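Local coordinates for protein ornithine aminotransferase (Plasmodium falciparum, PDB 3LG0) that catalyses the pyridoxal phosphate-dependent transfer of an amino group from ornithine to 2-oxoglutarate, giving glutamate semialdehyde and glutamate, and works as a homodimer, at residues A[49-61]-A[384-398]. Residues are numbered along the deposited sequence; the frame is centred on the assembly and turned at random.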
loop_
_atom_site.group_PDB
_atom_site.type_symbol
_atom_site.label_atom_id
_atom_site.label_comp_id
_atom_site.label_asym_id
_atom_site.label_seq_id
_atom_site.Cartn_x
_atom_site.Cartn_y
_atom_site.Cartn_z
ATOM N N TYR A 49 -5.365 -0.141 27.638
ATOM C CA TYR A 49 -5.123 1.135 27.006
ATOM C C TYR A 49 -4.168 0.891 25.845
ATOM O O TYR A 49 -3.102 0.278 26.020
ATOM C CB TYR A 49 -4.485 2.116 27.989
ATOM C CG TYR A 49 -5.448 2.780 28.955
ATOM C CD1 TYR A 49 -5.532 2.366 30.285
ATOM C CD2 TYR A 49 -6.256 3.839 28.542
ATOM C CE1 TYR A 49 -6.413 2.984 31.173
ATOM C CE2 TYR A 49 -7.133 4.464 29.420
ATOM C CZ TYR A 49 -7.209 4.031 30.732
ATOM O OH TYR A 49 -8.089 4.634 31.609
ATOM N N ASP A 50 -4.546 1.365 24.661
ATOM C CA ASP A 50 -3.683 1.272 23.485
ATOM C C ASP A 50 -2.732 2.451 23.464
ATOM O O ASP A 50 -3.147 3.563 23.168
ATOM C CB ASP A 50 -4.506 1.281 22.203
ATOM C CG ASP A 50 -3.649 1.079 20.956
ATOM O OD1 ASP A 50 -2.411 1.238 21.039
ATOM O OD2 ASP A 50 -4.221 0.749 19.895
ATOM N N PHE A 51 -1.460 2.200 23.762
ATOM C CA PHE A 51 -0.474 3.277 23.809
ATOM C C PHE A 51 0.463 3.315 22.604
ATOM O O PHE A 51 1.495 4.002 22.619
ATOM C CB PHE A 51 0.278 3.308 25.160
ATOM C CG PHE A 51 -0.218 4.395 26.065
ATOM C CD1 PHE A 51 -1.547 4.413 26.468
ATOM C CD2 PHE A 51 0.608 5.432 26.446
ATOM C CE1 PHE A 51 -2.030 5.432 27.276
ATOM C CE2 PHE A 51 0.130 6.456 27.267
ATOM C CZ PHE A 51 -1.188 6.458 27.670
ATOM N N LEU A 52 0.070 2.582 21.561
ATOM C CA LEU A 52 0.745 2.622 20.277
ATOM C C LEU A 52 -0.097 3.356 19.235
ATOM O O LEU A 52 0.432 4.068 18.392
ATOM C CB LEU A 52 1.032 1.209 19.801
ATOM C CG LEU A 52 2.161 1.090 18.798
ATOM C CD1 LEU A 52 3.397 1.682 19.422
ATOM C CD2 LEU A 52 2.384 -0.360 18.426
ATOM N N SER A 53 -1.413 3.178 19.304
ATOM C CA SER A 53 -2.345 3.747 18.323
ATOM C C SER A 53 -2.016 3.323 16.891
ATOM O O SER A 53 -2.248 4.082 15.944
ATOM C CB SER A 53 -2.395 5.278 18.407
ATOM O OG SER A 53 -2.749 5.726 19.698
ATOM N N ALA A 54 -1.509 2.104 16.733
ATOM C CA ALA A 54 -1.077 1.614 15.429
ATOM C C ALA A 54 -0.224 2.694 14.746
ATOM O O ALA A 54 -0.429 3.036 13.586
ATOM C CB ALA A 54 -2.293 1.215 14.555
ATOM N N TYR A 55 0.717 3.239 15.509
ATOM C CA TYR A 55 1.632 4.264 15.036
ATOM C C TYR A 55 0.908 5.474 14.472
ATOM O O TYR A 55 1.231 5.948 13.391
ATOM C CB TYR A 55 2.622 3.681 14.020
ATOM C CG TYR A 55 3.418 2.535 14.594
ATOM C CD1 TYR A 55 4.517 2.767 15.419
ATOM C CD2 TYR A 55 3.066 1.216 14.324
ATOM C CE1 TYR A 55 5.253 1.705 15.955
ATOM C CE2 TYR A 55 3.789 0.154 14.843
ATOM C CZ TYR A 55 4.878 0.398 15.661
ATOM O OH TYR A 55 5.581 -0.672 16.177
ATOM N N SER A 56 -0.067 5.965 15.230
ATOM C CA SER A 56 -0.825 7.166 14.893
ATOM C C SER A 56 -1.921 6.993 13.843
ATOM O O SER A 56 -2.585 7.957 13.495
ATOM C CB SER A 56 0.096 8.339 14.516
ATOM O OG SER A 56 0.837 8.781 15.640
ATOM N N SER A 57 -2.140 5.780 13.353
ATOM C CA SER A 57 -3.278 5.568 12.469
ATOM C C SER A 57 -4.600 5.826 13.174
ATOM O O SER A 57 -5.540 6.292 12.538
ATOM C CB SER A 57 -3.296 4.155 11.897
ATOM O OG SER A 57 -2.135 3.918 11.136
ATOM N N VAL A 58 -4.697 5.502 14.468
ATOM C CA VAL A 58 -5.945 5.763 15.200
ATOM C C VAL A 58 -5.860 6.940 16.171
ATOM O O VAL A 58 -6.253 6.833 17.331
ATOM C CB VAL A 58 -6.567 4.495 15.879
ATOM C CG1 VAL A 58 -7.038 3.522 14.823
ATOM C CG2 VAL A 58 -5.601 3.818 16.832
ATOM N N ASN A 59 -5.344 8.062 15.680
ATOM C CA ASN A 59 -5.396 9.317 16.431
ATOM C C ASN A 59 -6.833 9.656 16.840
ATOM O O ASN A 59 -7.064 10.172 17.918
ATOM C CB ASN A 59 -4.831 10.463 15.600
ATOM C CG ASN A 59 -3.326 10.455 15.550
ATOM O OD1 ASN A 59 -2.682 9.566 16.115
ATOM N ND2 ASN A 59 -2.742 11.459 14.874
ATOM N N GLN A 60 -7.787 9.365 15.961
ATOM C CA GLN A 60 -9.196 9.627 16.234
ATOM C C GLN A 60 -9.810 8.582 17.174
ATOM O O GLN A 60 -10.979 8.681 17.534
ATOM C CB GLN A 60 -10.002 9.674 14.933
ATOM C CG GLN A 60 -9.569 10.745 13.909
ATOM C CD GLN A 60 -8.459 10.263 12.969
ATOM O OE1 GLN A 60 -7.751 9.301 13.254
ATOM N NE2 GLN A 60 -8.303 10.943 11.856
ATOM N N GLY A 61 -9.022 7.584 17.564
ATOM C CA GLY A 61 -9.514 6.493 18.397
ATOM C C GLY A 61 -9.954 5.311 17.551
ATOM O O GLY A 61 -10.298 5.461 16.381
ATOM N N ARG A 384 7.467 3.424 23.301
ATOM C CA ARG A 384 6.585 4.411 22.690
ATOM C C ARG A 384 5.365 4.678 23.588
ATOM O O ARG A 384 4.745 3.757 24.125
ATOM C CB ARG A 384 6.157 3.883 21.313
ATOM C CG ARG A 384 5.306 4.809 20.466
ATOM C CD ARG A 384 6.038 6.087 20.109
ATOM N NE ARG A 384 7.225 5.878 19.272
ATOM C CZ ARG A 384 7.224 5.948 17.945
ATOM N NH1 ARG A 384 6.097 6.174 17.300
ATOM N NH2 ARG A 384 8.342 5.773 17.261
ATOM N N LEU A 385 5.018 5.938 23.779
ATOM C CA LEU A 385 3.829 6.259 24.544
ATOM C C LEU A 385 2.979 7.198 23.700
ATOM O O LEU A 385 3.170 8.413 23.742
ATOM C CB LEU A 385 4.197 6.906 25.886
ATOM C CG LEU A 385 4.873 5.996 26.910
ATOM C CD1 LEU A 385 5.409 6.781 28.081
ATOM C CD2 LEU A 385 3.922 4.914 27.383
ATOM N N THR A 386 2.069 6.628 22.914
ATOM C CA THR A 386 1.255 7.414 21.992
ATOM C C THR A 386 -0.164 6.888 21.924
ATOM O O THR A 386 -0.472 6.054 21.069
ATOM C CB THR A 386 1.838 7.439 20.553
ATOM O OG1 THR A 386 2.052 6.100 20.104
ATOM C CG2 THR A 386 3.163 8.192 20.503
ATOM N N PRO A 387 -1.035 7.384 22.818
ATOM C CA PRO A 387 -2.455 7.014 22.911
ATOM C C PRO A 387 -3.294 7.753 21.894
ATOM O O PRO A 387 -2.902 8.809 21.414
ATOM C CB PRO A 387 -2.851 7.518 24.297
ATOM C CG PRO A 387 -1.968 8.721 24.503
ATOM C CD PRO A 387 -0.646 8.357 23.852
ATOM N N PRO A 388 -4.459 7.207 21.561
ATOM C CA PRO A 388 -5.328 7.988 20.688
ATOM C C PRO A 388 -5.604 9.345 21.341
ATOM O O PRO A 388 -5.600 9.453 22.579
ATOM C CB PRO A 388 -6.608 7.147 20.626
ATOM C CG PRO A 388 -6.177 5.769 20.985
ATOM C CD PRO A 388 -5.073 5.937 21.980
ATOM N N LEU A 389 -5.854 10.355 20.516
ATOM C CA LEU A 389 -5.935 11.726 20.991
ATOM C C LEU A 389 -7.270 12.078 21.659
ATOM O O LEU A 389 -7.420 13.159 22.215
ATOM C CB LEU A 389 -5.609 12.711 19.862
ATOM C CG LEU A 389 -4.370 12.394 19.003
ATOM C CD1 LEU A 389 -4.173 13.442 17.925
ATOM C CD2 LEU A 389 -3.131 12.285 19.857
ATOM N N CYS A 390 -8.240 11.177 21.617
ATOM C CA CYS A 390 -9.494 11.418 22.319
ATOM C C CYS A 390 -9.429 11.022 23.807
ATOM O O CYS A 390 -10.457 10.972 24.496
ATOM C CB CYS A 390 -10.629 10.681 21.623
ATOM S SG CYS A 390 -10.295 8.923 21.443
ATOM N N ILE A 391 -8.222 10.757 24.303
ATOM C CA ILE A 391 -8.027 10.358 25.693
ATOM C C ILE A 391 -8.317 11.514 26.654
ATOM O O ILE A 391 -7.994 12.666 26.362
ATOM C CB ILE A 391 -6.595 9.830 25.917
ATOM C CG1 ILE A 391 -6.493 9.071 27.244
ATOM C CG2 ILE A 391 -5.562 10.961 25.806
ATOM C CD1 ILE A 391 -5.259 8.168 27.346
ATOM N N THR A 392 -8.939 11.215 27.791
ATOM C CA THR A 392 -9.254 12.246 28.787
ATOM C C THR A 392 -8.162 12.370 29.845
ATOM O O THR A 392 -7.381 11.436 30.057
ATOM C CB THR A 392 -10.564 11.952 29.520
ATOM O OG1 THR A 392 -10.399 10.792 30.344
ATOM C CG2 THR A 392 -11.713 11.729 28.526
ATOM N N LYS A 393 -8.114 13.516 30.519
ATOM C CA LYS A 393 -7.133 13.707 31.586
ATOM C C LYS A 393 -7.228 12.626 32.670
ATOM O O LYS A 393 -6.211 12.184 33.200
ATOM C CB LYS A 393 -7.229 15.105 32.211
ATOM C CG LYS A 393 -6.121 15.371 33.226
ATOM C CD LYS A 393 -5.867 16.854 33.435
ATOM C CE LYS A 393 -4.840 17.080 34.546
ATOM N NZ LYS A 393 -3.507 16.455 34.260
ATOM N N GLU A 394 -8.441 12.193 32.983
ATOM C CA GLU A 394 -8.630 11.171 34.012
ATOM C C GLU A 394 -7.993 9.866 33.543
ATOM O O GLU A 394 -7.335 9.150 34.306
ATOM C CB GLU A 394 -10.120 10.964 34.313
ATOM C CG GLU A 394 -10.920 12.258 34.515
ATOM C CD GLU A 394 -11.366 12.899 33.196
ATOM O OE1 GLU A 394 -10.807 13.959 32.825
ATOM O OE2 GLU A 394 -12.271 12.342 32.526
ATOM N N GLN A 395 -8.185 9.565 32.267
ATOM C CA GLN A 395 -7.568 8.383 31.692
ATOM C C GLN A 395 -6.035 8.477 31.717
ATOM O O GLN A 395 -5.353 7.501 32.038
ATOM C CB GLN A 395 -8.110 8.145 30.289
ATOM C CG GLN A 395 -9.480 7.512 30.305
ATOM C CD GLN A 395 -10.179 7.578 28.977
ATOM O OE1 GLN A 395 -9.813 8.361 28.102
ATOM N NE2 GLN A 395 -11.212 6.768 28.823
ATOM N N LEU A 396 -5.493 9.653 31.408
ATOM C CA LEU A 396 -4.036 9.833 31.392
ATOM C C LEU A 396 -3.456 9.732 32.791
ATOM O O LEU A 396 -2.292 9.360 32.972
ATOM C CB LEU A 396 -3.648 11.169 30.764
ATOM C CG LEU A 396 -3.488 11.241 29.250
ATOM C CD1 LEU A 396 -3.117 12.650 28.845
ATOM C CD2 LEU A 396 -2.433 10.256 28.777
ATOM N N ASP A 397 -4.272 10.080 33.780
ATOM C CA ASP A 397 -3.861 9.952 35.163
ATOM C C ASP A 397 -3.748 8.466 35.507
ATOM O O ASP A 397 -2.768 8.017 36.113
ATOM C CB ASP A 397 -4.850 10.672 36.097
ATOM C CG ASP A 397 -4.736 12.200 36.019
ATOM O OD1 ASP A 397 -3.666 12.714 35.617
ATOM O OD2 ASP A 397 -5.724 12.884 36.368
ATOM N N GLU A 398 -4.755 7.696 35.105
ATOM C CA GLU A 398 -4.724 6.268 35.356
ATOM C C GLU A 398 -3.517 5.639 34.660
ATOM O O GLU A 398 -2.843 4.772 35.222
ATOM C CB GLU A 398 -5.997 5.618 34.855
ATOM C CG GLU A 398 -6.059 4.137 35.186
ATOM C CD GLU A 398 -7.371 3.526 34.779
ATOM O OE1 GLU A 398 -8.271 4.295 34.361
ATOM O OE2 GLU A 398 -7.497 2.289 34.877
#
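Two backbone bonds tie segment 49-61 to segment 384-398: Thr386 N donates to Phe51 O (2.7 Å, 164° at the hydrogen), and further along Leu389 N reaches Asn59 O at 2.9 Å. Between them Ser53 OG, which chi1 of -57° sets beside its own backbone N and turns to Thr386 O, gives its proton to that oxygen at 2.7 Å. Pro388 wedges its ring into the bend of segment 49-61, with CD against Asp50 O and CB 3.3 Å from Val58 O. Asp50 OD1 accepts from Leu52 N, closing an Asx turn, and also from Ser53 N, three residues on. Strands 47-50 and 382-385 belong to one mixed sheet, separated by strand 373-378, and the loops that follow the two strands meet here in this class-III aminotransferase; the side chain of Tyr55 is about 4 Å from that of Lys262, probably the lysine that carries pyridoxal phosphate, here without it. Pro387 CB sits over one face of the Phe51 ring in a CH-pi contact, 3.9 Å from the centroid. Leu385 CD2 touches ring atom CD2 of Phe51, and Leu396 CD2 from helix 393-412 approaches the ring edge. Tyr49 OH donates to Glu398 OE1 at 2.8 Å, arriving from above the carboxylate plane, which stands 86° to the phenol ring.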